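Local atomic coordinates of triphenylmethane reductase (Citrobacter sp., PDB entry 2VRC), a protein that probably reduces triphenylmethane dyes with NADPH, binding the cofactor on a Rossmann-type domain of the NmrA-like family. Residues D[1-6]-D[67-72]; D[10-15]-D[173-178]; D[27-32]-D[45-50]; D[59-64]-D[95-100]. The protein carries 4 engineered substitutions. All coordinates share one frame; numbering follows the deposited sequence. Where two conformers were deposited one is given.

Contact 1: D[1-6]-D[67-72]. Unlike the reference sequence in segment 1-6: F1 (reference Met).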
loop_
_atom_site.group_PDB
_atom_site.type_symbol
_atom_site.label_atom_id
_atom_site.label_comp_id
_atom_site.label_asym_id
_atom_site.label_seq_id
_atom_site.Cartn_x
_atom_site.Cartn_y
_atom_site.Cartn_z
ATOM N N PHE D 1 1.720 -27.592 -5.109
ATOM C CA PHE D 1 0.366 -27.129 -4.663
ATOM C C PHE D 1 0.517 -26.055 -3.578
ATOM O O PHE D 1 1.619 -25.926 -3.014
ATOM C CB PHE D 1 -0.490 -28.300 -4.163
ATOM C CG PHE D 1 -1.877 -27.887 -3.734
ATOM C CD1 PHE D 1 -2.859 -27.596 -4.687
ATOM C CD2 PHE D 1 -2.195 -27.770 -2.376
ATOM C CE1 PHE D 1 -4.125 -27.206 -4.292
ATOM C CE2 PHE D 1 -3.467 -27.387 -1.974
ATOM C CZ PHE D 1 -4.435 -27.102 -2.929
ATOM N N SER D 2 -0.574 -25.332 -3.273
ATOM C CA SER D 2 -0.510 -24.056 -2.546
ATOM C C SER D 2 -1.870 -23.401 -2.238
ATOM O O SER D 2 -2.612 -23.079 -3.156
ATOM C CB SER D 2 0.263 -23.073 -3.413
ATOM O OG SER D 2 1.271 -22.440 -2.659
ATOM N N ILE D 3 -2.184 -23.168 -0.972
ATOM C CA ILE D 3 -3.385 -22.411 -0.617
ATOM C C ILE D 3 -3.037 -21.169 0.183
ATOM O O ILE D 3 -2.363 -21.254 1.218
ATOM C CB ILE D 3 -4.324 -23.222 0.251
ATOM C CG1 ILE D 3 -4.869 -24.425 -0.519
ATOM C CG2 ILE D 3 -5.435 -22.325 0.814
ATOM C CD1 ILE D 3 -5.367 -25.534 0.384
ATOM N N ALA D 4 -3.517 -20.019 -0.270
ATOM C CA ALA D 4 -3.144 -18.743 0.331
ATOM C C ALA D 4 -4.316 -18.103 1.046
ATOM O O ALA D 4 -5.454 -18.198 0.590
ATOM C CB ALA D 4 -2.590 -17.810 -0.728
ATOM N N VAL D 5 -4.041 -17.452 2.164
ATOM C CA VAL D 5 -5.085 -16.816 2.958
ATOM C C VAL D 5 -4.705 -15.361 3.256
ATOM O O VAL D 5 -3.733 -15.106 3.982
ATOM C CB VAL D 5 -5.323 -17.603 4.301
ATOM C CG1 VAL D 5 -6.397 -16.934 5.141
ATOM C CG2 VAL D 5 -5.694 -19.057 4.027
ATOM N N THR D 6 -5.448 -14.405 2.703
ATOM C CA THR D 6 -5.229 -13.000 3.051
ATOM C C THR D 6 -5.900 -12.726 4.416
ATOM O O THR D 6 -6.630 -13.572 4.901
ATOM C CB THR D 6 -5.811 -12.071 1.972
ATOM O OG1 THR D 6 -7.235 -12.198 1.968
ATOM C CG2 THR D 6 -5.282 -12.420 0.579
ATOM N N VAL D 67 0.527 -19.394 -6.254
ATOM C CA VAL D 67 -0.542 -19.985 -5.437
ATOM C C VAL D 67 -1.606 -20.614 -6.305
ATOM O O VAL D 67 -1.943 -20.078 -7.370
ATOM C CB VAL D 67 -1.162 -19.039 -4.326
ATOM C CG1 VAL D 67 -0.232 -17.864 -3.981
ATOM C CG2 VAL D 67 -2.555 -18.594 -4.665
ATOM N N SER D 68 -2.105 -21.767 -5.842
ATOM C CA SER D 68 -3.169 -22.487 -6.523
ATOM C C SER D 68 -4.475 -21.912 -6.084
ATOM O O SER D 68 -5.283 -21.556 -6.927
ATOM C CB SER D 68 -3.188 -23.990 -6.204
ATOM O OG SER D 68 -1.891 -24.534 -6.107
ATOM N N LYS D 69 -4.696 -21.852 -4.771
ATOM C CA LYS D 69 -6.004 -21.439 -4.243
ATOM C C LYS D 69 -5.897 -20.260 -3.301
ATOM O O LYS D 69 -5.148 -20.290 -2.333
ATOM C CB LYS D 69 -6.732 -22.596 -3.556
ATOM C CG LYS D 69 -6.912 -23.812 -4.437
ATOM C CD LYS D 69 -7.907 -24.795 -3.845
ATOM C CE LYS D 69 -8.137 -25.946 -4.822
ATOM N NZ LYS D 69 -9.106 -26.930 -4.284
ATOM N N LEU D 70 -6.669 -19.225 -3.597
ATOM C CA LEU D 70 -6.652 -18.022 -2.823
ATOM C C LEU D 70 -7.928 -17.830 -2.021
ATOM O O LEU D 70 -9.013 -17.803 -2.577
ATOM C CB LEU D 70 -6.431 -16.820 -3.748
ATOM C CG LEU D 70 -6.499 -15.447 -3.068
ATOM C CD1 LEU D 70 -5.512 -15.354 -1.871
ATOM C CD2 LEU D 70 -6.249 -14.348 -4.086
ATOM N N LEU D 71 -7.797 -17.698 -0.706
ATOM C CA LEU D 71 -8.894 -17.182 0.089
ATOM C C LEU D 71 -8.729 -15.675 0.217
ATOM O O LEU D 71 -7.832 -15.183 0.891
ATOM C CB LEU D 71 -9.004 -17.856 1.463
ATOM C CG LEU D 71 -10.064 -17.245 2.400
ATOM C CD1 LEU D 71 -11.491 -17.297 1.775
ATOM C CD2 LEU D 71 -10.052 -17.917 3.778
ATOM N N PHE D 72 -9.618 -14.956 -0.451
ATOM C CA PHE D 72 -9.623 -13.502 -0.534
ATOM C C PHE D 72 -10.669 -13.002 0.469
ATOM O O PHE D 72 -11.857 -13.115 0.239
ATOM C CB PHE D 72 -9.958 -13.132 -1.994
ATOM C CG PHE D 72 -10.277 -11.679 -2.253
ATOM C CD1 PHE D 72 -9.962 -10.676 -1.358
ATOM C CD2 PHE D 72 -10.836 -11.322 -3.468
ATOM C CE1 PHE D 72 -10.255 -9.342 -1.653
ATOM C CE2 PHE D 72 -11.151 -9.999 -3.770
ATOM C CZ PHE D 72 -10.851 -9.000 -2.862
#
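I3 and K69 lie side by side and point the same way, as do V5 and L71 further along, because strands 3-6 and 69-72 run parallel and in register, 14° apart. In the first pair I3 CG1 sits 4.0 Å from K69 CB; in the second, V5 CG1 touches L71 CD2. Both pairs belong to one face of the sheet. The other face carries A4 and L70, and here the small side chain of A4 takes neighbours from two directions: V67 CG2 and L70 CD1 both come to 4.0 Å from A4 CB. In L70, CG anti to N (chi1 175°) and a turn at chi2 (55°) together bring CD1 back toward the first strand, where it also meets T6 CG2 at 3.8 Å; these two side chains cross at about a right angle. Before the strands begin, F1 and S68 meet. F1, which replaces the reference Met, turns its ring back so that CD1 lies 3.5 Å from S68 OG, while K69 CE comes up to the ring's edge. Between the side chains the backbone bonds alternate: A4 N gives to K69 O at 2.6 Å and L71 N to A4 O at 2.7 Å, while S2 O takes K69 N and, weakly, S68 N. The T6 hydroxyl bonds with I73 N and with the hydroxyl of Y54, an NADP(+)-binding residue. In the parallel sheet strand 29-33 borders 3-6 on its far side. Helices 11-23 and 175-186 cover the I3, V5 and L71 face, and helix 80-96 packs on L70 and F72.

Contact 2: D[10-15]-D[173-178]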
loop_
_atom_site.group_PDB
_atom_site.type_symbol
_atom_site.label_atom_id
_atom_site.label_comp_id
_atom_site.label_asym_id
_atom_site.label_seq_id
_atom_site.Cartn_x
_atom_site.Cartn_y
_atom_site.Cartn_z
ATOM N N GLY D 10 -6.010 -11.651 10.880
ATOM C CA GLY D 10 -7.341 -11.265 11.263
ATOM C C GLY D 10 -8.026 -12.452 11.920
ATOM O O GLY D 10 -7.569 -13.597 11.835
ATOM N N GLN D 11 -9.155 -12.171 12.550
ATOM C CA GLN D 11 -9.900 -13.154 13.303
ATOM C C GLN D 11 -10.441 -14.290 12.405
ATOM O O GLN D 11 -10.204 -15.463 12.699
ATOM C CB GLN D 11 -10.986 -12.427 14.108
ATOM C CG GLN D 11 -11.336 -13.039 15.443
ATOM C CD GLN D 11 -10.232 -12.998 16.487
ATOM O OE1 GLN D 11 -9.357 -12.118 16.497
ATOM N NE2 GLN D 11 -10.275 -13.974 17.388
ATOM N N LEU D 12 -11.108 -13.975 11.294
ATOM C CA LEU D 12 -11.556 -15.052 10.381
ATOM C C LEU D 12 -10.368 -15.773 9.742
ATOM O O LEU D 12 -10.274 -17.017 9.789
ATOM C CB LEU D 12 -12.498 -14.511 9.310
ATOM C CG LEU D 12 -13.109 -15.459 8.262
ATOM C CD1 LEU D 12 -14.019 -16.533 8.892
ATOM C CD2 LEU D 12 -13.861 -14.676 7.183
ATOM N N GLY D 13 -9.443 -14.993 9.177
ATOM C CA GLY D 13 -8.240 -15.539 8.550
ATOM C C GLY D 13 -7.471 -16.537 9.398
ATOM O O GLY D 13 -7.155 -17.644 8.939
ATOM N N GLY D 14 -7.153 -16.142 10.632
ATOM C CA GLY D 14 -6.416 -17.009 11.560
ATOM C C GLY D 14 -7.071 -18.366 11.746
ATOM O O GLY D 14 -6.412 -19.404 11.683
ATOM N N LEU D 15 -8.383 -18.350 11.947
ATOM C CA LEU D 15 -9.166 -19.566 12.126
ATOM C C LEU D 15 -9.147 -20.454 10.869
ATOM O O LEU D 15 -9.154 -21.684 10.980
ATOM C CB LEU D 15 -10.602 -19.221 12.579
ATOM C CG LEU D 15 -10.732 -18.553 13.967
ATOM C CD1 LEU D 15 -12.124 -18.044 14.269
ATOM C CD2 LEU D 15 -10.302 -19.486 15.084
ATOM N N VAL D 173 -23.931 -16.675 12.319
ATOM C CA VAL D 173 -23.256 -17.917 12.688
ATOM C C VAL D 173 -21.911 -17.585 13.319
ATOM O O VAL D 173 -21.433 -16.469 13.161
ATOM C CB VAL D 173 -23.132 -18.937 11.509
ATOM C CG1 VAL D 173 -24.423 -18.989 10.690
ATOM C CG2 VAL D 173 -22.027 -18.585 10.610
ATOM N N THR D 174 -21.313 -18.530 14.042
ATOM C CA THR D 174 -20.010 -18.260 14.663
ATOM C C THR D 174 -18.932 -18.077 13.609
ATOM O O THR D 174 -18.975 -18.697 12.531
ATOM C CB THR D 174 -19.551 -19.378 15.620
ATOM O OG1 THR D 174 -19.252 -20.548 14.850
ATOM C CG2 THR D 174 -20.622 -19.682 16.679
ATOM N N ARG D 175 -17.968 -17.224 13.934
ATOM C CA ARG D 175 -16.793 -16.990 13.102
ATOM C C ARG D 175 -16.099 -18.312 12.812
ATOM O O ARG D 175 -15.677 -18.583 11.681
ATOM C CB ARG D 175 -15.841 -16.040 13.822
ATOM C CG ARG D 175 -14.718 -15.481 12.952
ATOM C CD ARG D 175 -13.748 -14.605 13.742
ATOM N NE ARG D 175 -14.358 -13.352 14.199
ATOM C CZ ARG D 175 -14.715 -13.108 15.459
ATOM N NH1 ARG D 175 -14.501 -14.037 16.385
ATOM N NH2 ARG D 175 -15.263 -11.935 15.793
ATOM N N ASN D 176 -16.021 -19.152 13.837
ATOM C CA ASN D 176 -15.439 -20.466 13.697
ATOM C C ASN D 176 -16.144 -21.390 12.688
ATOM O O ASN D 176 -15.484 -22.141 11.961
ATOM C CB ASN D 176 -15.316 -21.141 15.060
ATOM C CG ASN D 176 -14.639 -22.481 14.966
ATOM O OD1 ASN D 176 -15.293 -23.521 14.984
ATOM N ND2 ASN D 176 -13.328 -22.468 14.818
ATOM N N GLU D 177 -17.474 -21.339 12.638
ATOM C CA GLU D 177 -18.216 -22.157 11.674
ATOM C C GLU D 177 -17.992 -21.666 10.258
ATOM O O GLU D 177 -17.829 -22.462 9.329
ATOM C CB GLU D 177 -19.694 -22.174 12.012
ATOM C CG GLU D 177 -20.009 -23.117 13.149
ATOM C CD GLU D 177 -21.349 -22.843 13.789
ATOM O OE1 GLU D 177 -21.892 -21.727 13.603
ATOM O OE2 GLU D 177 -21.847 -23.750 14.489
ATOM N N LEU D 178 -17.952 -20.349 10.111
ATOM C CA LEU D 178 -17.650 -19.730 8.822
ATOM C C LEU D 178 -16.237 -20.058 8.332
ATOM O O LEU D 178 -16.040 -20.336 7.146
ATOM C CB LEU D 178 -17.870 -18.222 8.903
ATOM C CG LEU D 178 -19.347 -17.827 9.040
ATOM C CD1 LEU D 178 -19.562 -16.333 9.272
ATOM C CD2 LEU D 178 -20.122 -18.296 7.833
#
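Q11 lays its CG over one face of the R175 guanidinium, 3.1 Å above the plane and offset toward the rim, and this is the dense part of the contact. Q11 CG is 3.3 Å from R175 NE. The arginine leaves its helix extended, which carries CG and CD across the first turn of helix 11-23, and the bend at chi3 (-68°) then turns the guanidinium against Q11 CG. L15 CD1 meets R175 CD at 3.8 Å, the side chains crossing at about a right angle, and L12 CD1 reaches L178 CB at 4.2 Å. Toward N176 the fit slackens: L15 CD2 gets only within 4.3 Å of N176 ND2, and both residues are partly exposed. No hydrogen bond joins the segments. At the start of helix 11-23 an acidic side chain of a neighbouring subunit accepts from Q11 N. T174 caps the second helix in a capping box, its OG1 taking E177 N at 2.9 Å and its N giving to E177 OE1 at 3.3 Å. The first turns of two helices lie side by side here, the first following the glycine-rich turn of a Rossmann fold; G10, Q11, L12 and R175 all bind NADP(+), though this chain holds none.

Contact 3: D[27-32]-D[45-50]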
loop_
_atom_site.group_PDB
_atom_site.type_symbol
_atom_site.label_atom_id
_atom_site.label_comp_id
_atom_site.label_asym_id
_atom_site.label_seq_id
_atom_site.Cartn_x
_atom_site.Cartn_y
_atom_site.Cartn_z
ATOM N N SER D 27 3.327 -26.499 5.236
ATOM C CA SER D 27 4.131 -26.128 4.075
ATOM C C SER D 27 3.276 -25.830 2.835
ATOM O O SER D 27 3.765 -25.220 1.883
ATOM C CB SER D 27 5.196 -27.194 3.755
ATOM O OG SER D 27 4.625 -28.371 3.196
ATOM N N GLN D 28 2.013 -26.257 2.848
ATOM C CA GLN D 28 1.087 -25.949 1.744
ATOM C C GLN D 28 0.227 -24.673 1.951
ATOM O O GLN D 28 -0.476 -24.247 1.031
ATOM C CB GLN D 28 0.206 -27.163 1.409
ATOM C CG GLN D 28 0.962 -28.357 0.780
ATOM C CD GLN D 28 0.025 -29.454 0.203
ATOM O OE1 GLN D 28 0.362 -30.086 -0.797
ATOM N NE2 GLN D 28 -1.140 -29.677 0.838
ATOM N N ILE D 29 0.283 -24.079 3.144
ATOM C CA ILE D 29 -0.464 -22.866 3.449
ATOM C C ILE D 29 0.445 -21.640 3.405
ATOM O O ILE D 29 1.567 -21.654 3.933
ATOM C CB ILE D 29 -1.100 -22.928 4.835
ATOM C CG1 ILE D 29 -1.879 -24.218 5.000
ATOM C CG2 ILE D 29 -2.006 -21.735 5.059
ATOM C CD1 ILE D 29 -2.020 -24.668 6.441
ATOM N N ILE D 30 -0.047 -20.578 2.781
ATOM C CA ILE D 30 0.678 -19.314 2.711
ATOM C C ILE D 30 -0.162 -18.247 3.393
ATOM O O ILE D 30 -1.352 -18.111 3.091
ATOM C CB ILE D 30 0.932 -18.927 1.260
ATOM C CG1 ILE D 30 1.946 -19.904 0.647
ATOM C CG2 ILE D 30 1.358 -17.461 1.157
ATOM C CD1 ILE D 30 2.159 -19.751 -0.854
ATOM N N ALA D 31 0.440 -17.511 4.321
ATOM C CA ALA D 31 -0.286 -16.462 5.037
ATOM C C ALA D 31 0.126 -15.108 4.487
ATOM O O ALA D 31 1.306 -14.761 4.487
ATOM C CB ALA D 31 -0.051 -16.541 6.548
ATOM N N ILE D 32 -0.855 -14.368 3.996
ATOM C CA ILE D 32 -0.622 -13.071 3.392
ATOM C C ILE D 32 -1.067 -11.948 4.329
ATOM O O ILE D 32 -2.238 -11.835 4.703
ATOM C CB ILE D 32 -1.321 -12.960 2.037
ATOM C CG1 ILE D 32 -0.758 -14.018 1.084
ATOM C CG2 ILE D 32 -1.193 -11.535 1.497
ATOM C CD1 ILE D 32 -1.588 -14.269 -0.177
ATOM N N GLN D 45 4.942 -22.348 12.986
ATOM C CA GLN D 45 4.256 -23.605 12.711
ATOM C C GLN D 45 4.588 -24.151 11.322
ATOM O O GLN D 45 4.115 -25.229 10.948
ATOM C CB GLN D 45 2.751 -23.435 12.873
ATOM C CG GLN D 45 2.383 -22.685 14.112
ATOM C CD GLN D 45 0.894 -22.699 14.380
ATOM O OE1 GLN D 45 0.361 -23.675 14.922
ATOM N NE2 GLN D 45 0.207 -21.609 14.019
ATOM N N GLY D 46 5.395 -23.405 10.568
ATOM C CA GLY D 46 5.809 -23.824 9.226
ATOM C C GLY D 46 5.001 -23.213 8.092
ATOM O O GLY D 46 5.256 -23.491 6.918
ATOM N N VAL D 47 4.016 -22.386 8.437
ATOM C CA VAL D 47 3.226 -21.692 7.426
ATOM C C VAL D 47 4.090 -20.583 6.854
ATOM O O VAL D 47 4.629 -19.778 7.608
ATOM C CB VAL D 47 1.946 -21.092 8.032
ATOM C CG1 VAL D 47 1.295 -20.108 7.067
ATOM C CG2 VAL D 47 0.964 -22.200 8.418
ATOM N N GLU D 48 4.240 -20.551 5.533
ATOM C CA GLU D 48 4.975 -19.475 4.871
ATOM C C GLU D 48 4.231 -18.153 5.029
ATOM O O GLU D 48 3.015 -18.112 4.840
ATOM C CB GLU D 48 5.147 -19.788 3.394
ATOM C CG GLU D 48 5.911 -18.723 2.651
ATOM C CD GLU D 48 5.981 -18.980 1.170
ATOM O OE1 GLU D 48 6.582 -18.128 0.470
ATOM O OE2 GLU D 48 5.445 -20.019 0.711
ATOM N N VAL D 49 4.943 -17.089 5.384
ATOM C CA VAL D 49 4.333 -15.771 5.576
ATOM C C VAL D 49 4.834 -14.804 4.514
ATOM O O VAL D 49 6.028 -14.676 4.305
ATOM C CB VAL D 49 4.637 -15.192 6.972
ATOM C CG1 VAL D 49 4.062 -13.795 7.107
ATOM C CG2 VAL D 49 4.075 -16.101 8.075
ATOM N N ARG D 50 3.896 -14.144 3.840
ATOM C CA ARG D 50 4.196 -13.176 2.795
ATOM C C ARG D 50 3.559 -11.820 3.071
ATOM O O ARG D 50 2.451 -11.738 3.615
ATOM C CB ARG D 50 3.686 -13.700 1.473
ATOM C CG ARG D 50 4.754 -14.293 0.631
ATOM C CD ARG D 50 4.404 -15.681 0.222
ATOM N NE ARG D 50 3.909 -15.735 -1.137
ATOM C CZ ARG D 50 4.149 -16.736 -1.986
ATOM N NH1 ARG D 50 4.896 -17.765 -1.622
ATOM N NH2 ARG D 50 3.640 -16.702 -3.214
#
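Strands 29-32 and 48-50 pair in parallel through A31, its N giving to E48 O and its O taking R50 N, each at 2.7 Å and nearly straight. The axes of these short segments diverge by 28°, and E48 N adds a weak bond to I29 O. On the A31 face, V47 CG1 fills the angle between I29 and A31, 3.8 Å from A31 CB and 4.2 Å from I29 CG2. The two strands, with helix 40-44 between them, form a right-handed beta-alpha-beta unit of the Rossmann sheet; G46, at positive phi, ends that helix in a Schellman motif before the chain turns into V47. On the opposite face E48 and R50 flank I30, which sends CD1 over the R50 guanidinium, 3.4 Å above the plane and toward its rim. E48 stretches out fully (chi1 -179°) beside I30, so that OE2 lies 3.5 Å from I30 CG1 while OE1 takes R50 NH1 in a salt bridge of 2.7 Å; the nitrogen approaches from above the carboxylate plane, while the oxygen stays close to the guanidinium plane. R50 bends at chi2 and chi3 to get there, and its NH2 is anchored by A65 O, with a weak bond from NE to A63 O, in helix 60-64.

Contact 4: D[59-64]-D[95-100]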
loop_
_atom_site.group_PDB
_atom_site.type_symbol
_atom_site.label_atom_id
_atom_site.label_comp_id
_atom_site.label_asym_id
_atom_site.label_seq_id
_atom_site.Cartn_x
_atom_site.Cartn_y
_atom_site.Cartn_z
ATOM N N SER D 59 2.549 -4.581 -4.231
ATOM C CA SER D 59 2.916 -5.599 -3.247
ATOM C C SER D 59 2.299 -6.934 -3.558
ATOM O O SER D 59 2.765 -7.958 -3.069
ATOM C CB SER D 59 2.488 -5.173 -1.832
ATOM O OG SER D 59 1.102 -5.426 -1.548
ATOM N N LEU D 60 1.239 -6.930 -4.355
ATOM C CA LEU D 60 0.409 -8.120 -4.489
ATOM C C LEU D 60 0.959 -9.235 -5.393
ATOM O O LEU D 60 0.794 -10.422 -5.083
ATOM C CB LEU D 60 -1.006 -7.726 -4.896
ATOM C CG LEU D 60 -1.655 -6.753 -3.913
ATOM C CD1 LEU D 60 -2.924 -6.166 -4.503
ATOM C CD2 LEU D 60 -1.926 -7.417 -2.547
ATOM N N GLN D 61 1.604 -8.860 -6.496
ATOM C CA GLN D 61 2.180 -9.842 -7.419
ATOM C C GLN D 61 2.991 -10.918 -6.678
ATOM O O GLN D 61 2.766 -12.119 -6.869
ATOM C CB GLN D 61 3.054 -9.151 -8.474
ATOM C CG GLN D 61 3.444 -10.028 -9.670
ATOM C CD GLN D 61 2.276 -10.338 -10.600
ATOM O OE1 GLN D 61 1.355 -9.531 -10.757
ATOM N NE2 GLN D 61 2.315 -11.513 -11.228
ATOM N N LYS D 62 3.917 -10.489 -5.825
ATOM C CA LYS D 62 4.752 -11.427 -5.096
ATOM C C LYS D 62 3.959 -12.151 -4.002
ATOM O O LYS D 62 4.292 -13.264 -3.636
ATOM C CB LYS D 62 6.014 -10.747 -4.551
ATOM C CG LYS D 62 6.110 -10.683 -3.040
ATOM C CD LYS D 62 5.683 -9.352 -2.530
ATOM C CE LYS D 62 5.767 -9.288 -1.052
ATOM N NZ LYS D 62 5.051 -8.037 -0.704
ATOM N N ALA D 63 2.896 -11.532 -3.501
ATOM C CA ALA D 63 2.067 -12.192 -2.504
ATOM C C ALA D 63 1.283 -13.372 -3.097
ATOM O O ALA D 63 1.121 -14.396 -2.441
ATOM C CB ALA D 63 1.152 -11.216 -1.869
ATOM N N PHE D 64 0.812 -13.239 -4.334
ATOM C CA PHE D 64 -0.030 -14.263 -4.946
ATOM C C PHE D 64 0.713 -15.261 -5.831
ATOM O O PHE D 64 0.106 -16.220 -6.300
ATOM C CB PHE D 64 -1.138 -13.620 -5.769
ATOM C CG PHE D 64 -2.081 -12.795 -4.971
ATOM C CD1 PHE D 64 -2.317 -13.075 -3.646
ATOM C CD2 PHE D 64 -2.755 -11.741 -5.557
ATOM C CE1 PHE D 64 -3.191 -12.314 -2.894
ATOM C CE2 PHE D 64 -3.631 -10.981 -4.820
ATOM C CZ PHE D 64 -3.839 -11.270 -3.468
ATOM N N ARG D 95 -5.348 -12.383 -10.878
ATOM C CA ARG D 95 -5.433 -12.774 -12.283
ATOM C C ARG D 95 -4.038 -12.898 -12.895
ATOM O O ARG D 95 -3.718 -13.929 -13.498
ATOM C CB ARG D 95 -6.269 -11.766 -13.070
ATOM C CG ARG D 95 -6.684 -12.185 -14.485
ATOM C CD ARG D 95 -5.593 -11.969 -15.538
ATOM N NE ARG D 95 -5.052 -10.607 -15.635
ATOM C CZ ARG D 95 -5.611 -9.604 -16.323
ATOM N NH1 ARG D 95 -6.775 -9.763 -16.961
ATOM N NH2 ARG D 95 -5.020 -8.417 -16.351
ATOM N N ASP D 96 -3.230 -11.843 -12.718
ATOM C CA ASP D 96 -1.869 -11.753 -13.258
ATOM C C ASP D 96 -0.910 -12.832 -12.698
ATOM O O ASP D 96 -0.032 -13.323 -13.411
ATOM C CB ASP D 96 -1.290 -10.359 -12.982
ATOM C CG ASP D 96 -2.040 -9.247 -13.705
ATOM O OD1 ASP D 96 -2.653 -9.548 -14.760
ATOM O OD2 ASP D 96 -2.008 -8.071 -13.221
ATOM N N ALA D 97 -1.053 -13.174 -11.421
ATOM C CA ALA D 97 -0.260 -14.245 -10.839
ATOM C C ALA D 97 -0.696 -15.627 -11.360
ATOM O O ALA D 97 -0.011 -16.613 -11.121
ATOM C CB ALA D 97 -0.349 -14.194 -9.329
ATOM N N GLY D 98 -1.837 -15.698 -12.055
ATOM C CA GLY D 98 -2.336 -16.965 -12.594
ATOM C C GLY D 98 -2.862 -17.923 -11.532
ATOM O O GLY D 98 -2.679 -19.145 -11.625
ATOM N N VAL D 99 -3.513 -17.367 -10.513
ATOM C CA VAL D 99 -4.233 -18.128 -9.505
ATOM C C VAL D 99 -5.329 -18.991 -10.140
ATOM O O VAL D 99 -5.966 -18.572 -11.113
ATOM C CB VAL D 99 -4.816 -17.164 -8.444
ATOM C CG1 VAL D 99 -5.941 -17.813 -7.631
ATOM C CG2 VAL D 99 -3.690 -16.650 -7.537
ATOM N N LYS D 100 -5.545 -20.189 -9.601
ATOM C CA LYS D 100 -6.426 -21.196 -10.236
ATOM C C LYS D 100 -7.816 -21.277 -9.584
ATOM O O LYS D 100 -8.763 -21.787 -10.178
ATOM C CB LYS D 100 -5.785 -22.582 -10.187
ATOM C CG LYS D 100 -4.286 -22.611 -10.405
ATOM C CD LYS D 100 -3.925 -23.170 -11.797
ATOM C CE LYS D 100 -3.625 -22.055 -12.823
ATOM N NZ LYS D 100 -2.256 -21.444 -12.602
HETATM O O HOH W 1 -0.380 -7.411 -10.866
#
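F64 and A97 meet through their beta carbons, 3.7 Å apart; on the phenylalanine, CB and the carbonyl O do the touching and the ring does not. Its chi1 of -63° sets CG beside the backbone N and anti to the carbonyl carbon, which sends the ring away from segment 95-100 and into the core. V99 completes this apolar patch: with CG1 anti to N, CG2 is the methyl turned to F64, 4.0 Å from F64 O. At the outer edge Q61 makes a polar bridge. Its chain starts out extended and folds at chi2 (71°), bringing OE1 to 3.6 Å from D96 CB; the amide and carboxylate planes are only 26° apart. One water spans the gap, donating to Q61 OE1 at 2.7 Å and to D96 OD2 at 2.9 Å. Q61 was modelled in two conformers, so this bridge holds for one of them. R95 grips the other carboxylate oxygen, D96 OD1, side-on with NE at 2.8 Å and NH2 at 3.1 Å; OD2 has a further salt bridge to K92. G98, at positive phi, closes helix 80-96 with a Schellman motif. The short, weakly bonded helix about 60-64 leans on the C-terminal end of helix 80-96, and the F64 ring passes inward between that helix and the sheet, onto V90 and A93 of the helix, I32 of strand 29-33 and L70 of strand 69-72.

Contacts 1 and 3 are built into one parallel sheet, their centres about 10 Å apart, and join where I3 N meets Q28 O at 2.8 Å and I3 O meets I30 N at 2.9 Å. Contact 4, its centre also about 10 Å from that of contact 1, lies against the sheet: V67 CG2 touches V99 CG2 at 3.6 Å, and I32 CD1 of contact 3 reaches F64 CE1 at 3.7 Å. Contact 2 lies farther off, its centre about 17 Å from that of contact 1, which it touches where V5 CG1 meets G13 O at 3.9 Å; its nearest atoms stay about 7 Å from contact 3 and 13 Å from contact 4. It holds NADP(+)-binding residues itself, whereas contact 4 approaches that site through F64, whose side chain is about 5 Å from that of Y54.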